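Local coordinates for protein putative glucoamylase (Bacteroides uniformis, PDB 4GL3) that is a putative glucoamylase, a probable glycoside hydrolase that would release glucose from the ends of alpha-glucan chains, at residues Asn157-Ala162 with Ser205-Pro210. Numbering follows the deposited sequence. Where two conformers were deposited one is given.
Sequences NLWRQA and SSPTYP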
ATOM      1  N   ASN A 157     -12.375  -0.690  18.655  1.00 27.11           N
ATOM      2  CA  ASN A 157     -13.329   0.411  18.659  0.60 26.13           C
ATOM      3  C   ASN A 157     -13.260   1.276  17.387  1.00 23.42           C
ATOM      4  O   ASN A 157     -14.297   1.614  16.791  1.00 25.86           O
ATOM      5  CB  ASN A 157     -13.126   1.255  19.920  0.60 28.58           C
ATOM      6  CG  ASN A 157     -14.094   2.390  20.011  0.60 31.98           C
ATOM      7  OD1 ASN A 157     -13.718   3.540  19.771  0.60 38.82           O
ATOM      8  ND2 ASN A 157     -15.353   2.081  20.308  0.60 26.14           N
ATOM      9  N   LEU A 158     -12.053   1.622  16.944  1.00 23.14           N
ATOM     10  CA  LEU A 158     -11.869   2.300  15.647  1.00 22.36           C
ATOM     11  C   LEU A 158     -12.460   1.493  14.509  1.00 24.63           C
ATOM     12  O   LEU A 158     -13.199   2.020  13.642  1.00 23.02           O
ATOM     13  CB  LEU A 158     -10.383   2.574  15.359  1.00 23.54           C
ATOM     14  CG  LEU A 158      -9.724   3.666  16.181  1.00 24.76           C
ATOM     15  CD1 LEU A 158      -8.244   3.735  15.811  1.00 19.98           C
ATOM     16  CD2 LEU A 158     -10.408   5.002  15.929  1.00 20.68           C
ATOM     17  N   TRP A 159     -12.160   0.200  14.496  1.00 24.63           N
ATOM     18  CA  TRP A 159     -12.694  -0.668  13.449  1.00 23.59           C
ATOM     19  C   TRP A 159     -14.234  -0.694  13.482  1.00 25.23           C
ATOM     20  O   TRP A 159     -14.860  -0.573  12.439  1.00 23.20           O
ATOM     21  CB  TRP A 159     -12.105  -2.071  13.602  1.00 23.88           C
ATOM     22  CG  TRP A 159     -12.732  -3.168  12.798  1.00 23.37           C
ATOM     23  CD1 TRP A 159     -13.223  -4.356  13.293  1.00 24.23           C
ATOM     24  CD2 TRP A 159     -12.851  -3.259  11.374  1.00 21.53           C
ATOM     25  NE1 TRP A 159     -13.666  -5.154  12.263  1.00 22.71           N
ATOM     26  CE2 TRP A 159     -13.449  -4.502  11.080  1.00 20.84           C
ATOM     27  CE3 TRP A 159     -12.559  -2.396  10.320  1.00 21.16           C
ATOM     28  CZ2 TRP A 159     -13.771  -4.884   9.790  1.00 24.31           C
ATOM     29  CZ3 TRP A 159     -12.853  -2.791   9.028  1.00 22.38           C
ATOM     30  CH2 TRP A 159     -13.469  -4.026   8.772  1.00 22.54           C
ATOM     31  N   ARG A 160     -14.838  -0.843  14.671  1.00 22.58           N
ATOM     32  CA  ARG A 160     -16.296  -0.854  14.768  1.00 23.94           C
ATOM     33  C   ARG A 160     -16.946   0.520  14.404  1.00 26.35           C
ATOM     34  O   ARG A 160     -18.072   0.547  13.927  1.00 22.50           O
ATOM     35  CB  ARG A 160     -16.778  -1.330  16.133  1.00 26.04           C
ATOM     36  CG  ARG A 160     -16.459  -2.810  16.418  1.00 28.99           C
ATOM     37  CD  ARG A 160     -16.792  -3.157  17.859  1.00 35.77           C
ATOM     38  NE  ARG A 160     -18.237  -3.087  18.017  1.00 35.65           N
ATOM     39  CZ  ARG A 160     -19.082  -4.029  17.615  1.00 34.24           C
ATOM     40  NH1 ARG A 160     -18.649  -5.151  17.042  1.00 36.22           N
ATOM     41  NH2 ARG A 160     -20.368  -3.826  17.778  1.00 40.47           N
ATOM     42  N   GLN A 161     -16.196   1.604  14.519  1.00 22.37           N
ATOM     43  CA  GLN A 161     -16.721   2.949  14.227  1.00 24.71           C
ATOM     44  C   GLN A 161     -16.584   3.371  12.748  1.00 20.59           C
ATOM     45  O   GLN A 161     -17.121   4.427  12.367  1.00 23.20           O
ATOM     46  CB  GLN A 161     -16.079   3.981  15.155  1.00 21.04           C
ATOM     47  CG  GLN A 161     -16.475   3.902  16.609  1.00 26.32           C
ATOM     48  CD  GLN A 161     -15.924   5.096  17.448  1.00 49.94           C
ATOM     49  OE1 GLN A 161     -14.886   5.693  17.132  1.00 41.88           O
ATOM     50  NE2 GLN A 161     -16.636   5.454  18.498  1.00 48.14           N
ATOM     51  N   ALA A 162     -15.910   2.553  11.915  1.00 23.20           N
ATOM     52  CA  ALA A 162     -15.656   2.918  10.519  1.00 19.29           C
ATOM     53  C   ALA A 162     -16.927   2.620   9.712  1.00 21.37           C
ATOM     54  O   ALA A 162     -17.263   1.457   9.531  1.00 24.66           O
ATOM     55  CB  ALA A 162     -14.468   2.178   9.931  1.00 20.78           C
ATOM     56  N   SER A 205     -16.545  -6.807   5.313  1.00 24.57           N
ATOM     57  CA  SER A 205     -16.109  -7.436   6.576  1.00 26.61           C
ATOM     58  C   SER A 205     -16.638  -6.752   7.841  1.00 27.10           C
ATOM     59  O   SER A 205     -16.595  -7.326   8.930  1.00 24.09           O
ATOM     60  CB  SER A 205     -14.572  -7.460   6.667  1.00 24.54           C
ATOM     61  OG  SER A 205     -13.963  -8.119   5.566  1.00 28.58           O
ATOM     62  N   SER A 206     -17.122  -5.528   7.714  1.00 26.04           N
ATOM     63  CA  SER A 206     -17.542  -4.733   8.896  1.00 23.43           C
ATOM     64  C   SER A 206     -18.587  -5.424   9.748  1.00 25.67           C
ATOM     65  O   SER A 206     -19.602  -5.915   9.217  1.00 25.87           O
ATOM     66  CB  SER A 206     -18.102  -3.369   8.456  1.00 21.68           C
ATOM     67  OG  SER A 206     -18.456  -2.574   9.586  1.00 24.24           O
ATOM     68  N   PRO A 207     -18.368  -5.480  11.077  1.00 24.08           N
ATOM     69  CA  PRO A 207     -19.392  -6.036  11.944  1.00 27.88           C
ATOM     70  C   PRO A 207     -20.538  -5.058  12.221  1.00 25.93           C
ATOM     71  O   PRO A 207     -21.530  -5.454  12.804  1.00 27.95           O
ATOM     72  CB  PRO A 207     -18.630  -6.307  13.250  1.00 30.69           C
ATOM     73  CG  PRO A 207     -17.585  -5.228  13.267  1.00 26.61           C
ATOM     74  CD  PRO A 207     -17.138  -5.172  11.835  1.00 26.83           C
ATOM     75  N   THR A 208     -20.403  -3.799  11.812  1.00 25.26           N
ATOM     76  CA  THR A 208     -21.307  -2.754  12.262  1.00 26.55           C
ATOM     77  C   THR A 208     -21.923  -1.952  11.133  1.00 25.11           C
ATOM     78  O   THR A 208     -23.059  -1.599  11.228  1.00 26.80           O
ATOM     79  CB  THR A 208     -20.530  -1.791  13.175  1.00 27.77           C
ATOM     80  OG1 THR A 208     -19.253  -1.543  12.573  1.00 22.42           O
ATOM     81  CG2 THR A 208     -20.326  -2.425  14.605  1.00 25.06           C
ATOM     82  N   TYR A 209     -21.179  -1.669  10.067  1.00 21.29           N
ATOM     83  CA  TYR A 209     -21.680  -0.878   8.933  1.00 21.38           C
ATOM     84  C   TYR A 209     -21.289  -1.550   7.597  1.00 18.50           C
ATOM     85  O   TYR A 209     -20.639  -0.943   6.762  1.00 19.68           O
ATOM     86  CB  TYR A 209     -21.052   0.506   8.994  1.00 20.94           C
ATOM     87  CG  TYR A 209     -21.363   1.252  10.249  1.00 22.13           C
ATOM     88  CD1 TYR A 209     -22.596   1.921  10.392  1.00 22.66           C
ATOM     89  CD2 TYR A 209     -20.449   1.286  11.320  1.00 24.25           C
ATOM     90  CE1 TYR A 209     -22.913   2.606  11.567  1.00 24.89           C
ATOM     91  CE2 TYR A 209     -20.759   1.964  12.501  1.00 25.86           C
ATOM     92  CZ  TYR A 209     -21.971   2.635  12.610  1.00 25.14           C
ATOM     93  OH  TYR A 209     -22.299   3.297  13.760  1.00 28.82           O
ATOM     94  N   PRO A 210     -21.651  -2.811   7.419  1.00 21.91           N
ATOM     95  CA  PRO A 210     -21.222  -3.552   6.209  1.00 24.22           C
ATOM     96  C   PRO A 210     -21.979  -3.124   4.943  1.00 24.98           C
ATOM     97  O   PRO A 210     -23.117  -2.626   5.022  1.00 22.23           O
ATOM     98  CB  PRO A 210     -21.596  -4.995   6.521  1.00 26.65           C
ATOM     99  CG  PRO A 210     -22.780  -4.866   7.439  1.00 27.43           C
ATOM    100  CD  PRO A 210     -22.460  -3.640   8.310  1.00 23.75           C
TER
HETATM  101  O   HOH W   1     -16.349  -1.116  10.144  1.00 24.04           O
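Ser206 OG is gripped by three hydrogen bonds, reaching Trp159 and Ala162 through a water and closing an ST turn and an ST motif in its own loop. It gives its proton to the water (2.6 Å from OG to the water O), which donates to Trp159 O and Ala162 O. The same OG accepts from Thr208 N, making the ST turn, and, more closely, from Tyr209 N (2.9 Å), making the ST motif; together they fix the turn that follows helix 197-205. Thr208 OG1, placed between its backbone N and carbonyl carbon (chi1 43°), donates to Arg160 O at 2.8 Å, tilted 19° from the carbonyl plane. That oxygen also lies at the edge of the Tyr209 ring, 3.4 Å from CE2. The water lies over one face of the Trp159 indole, which crosses Pro207 obliquely, NE1 3.5 Å from CD, while its N-H bonds to Asp405 of helix 404-412. An alanine in place of Trp159 would probably open a gap beside Pro207 and Ser205 and leave Asp405 without its indole donor. On the exposed flank, Thr208 CG2 rests over one face of the Arg160 guanidinium, offset toward the rim, 3.5 Å from NH2.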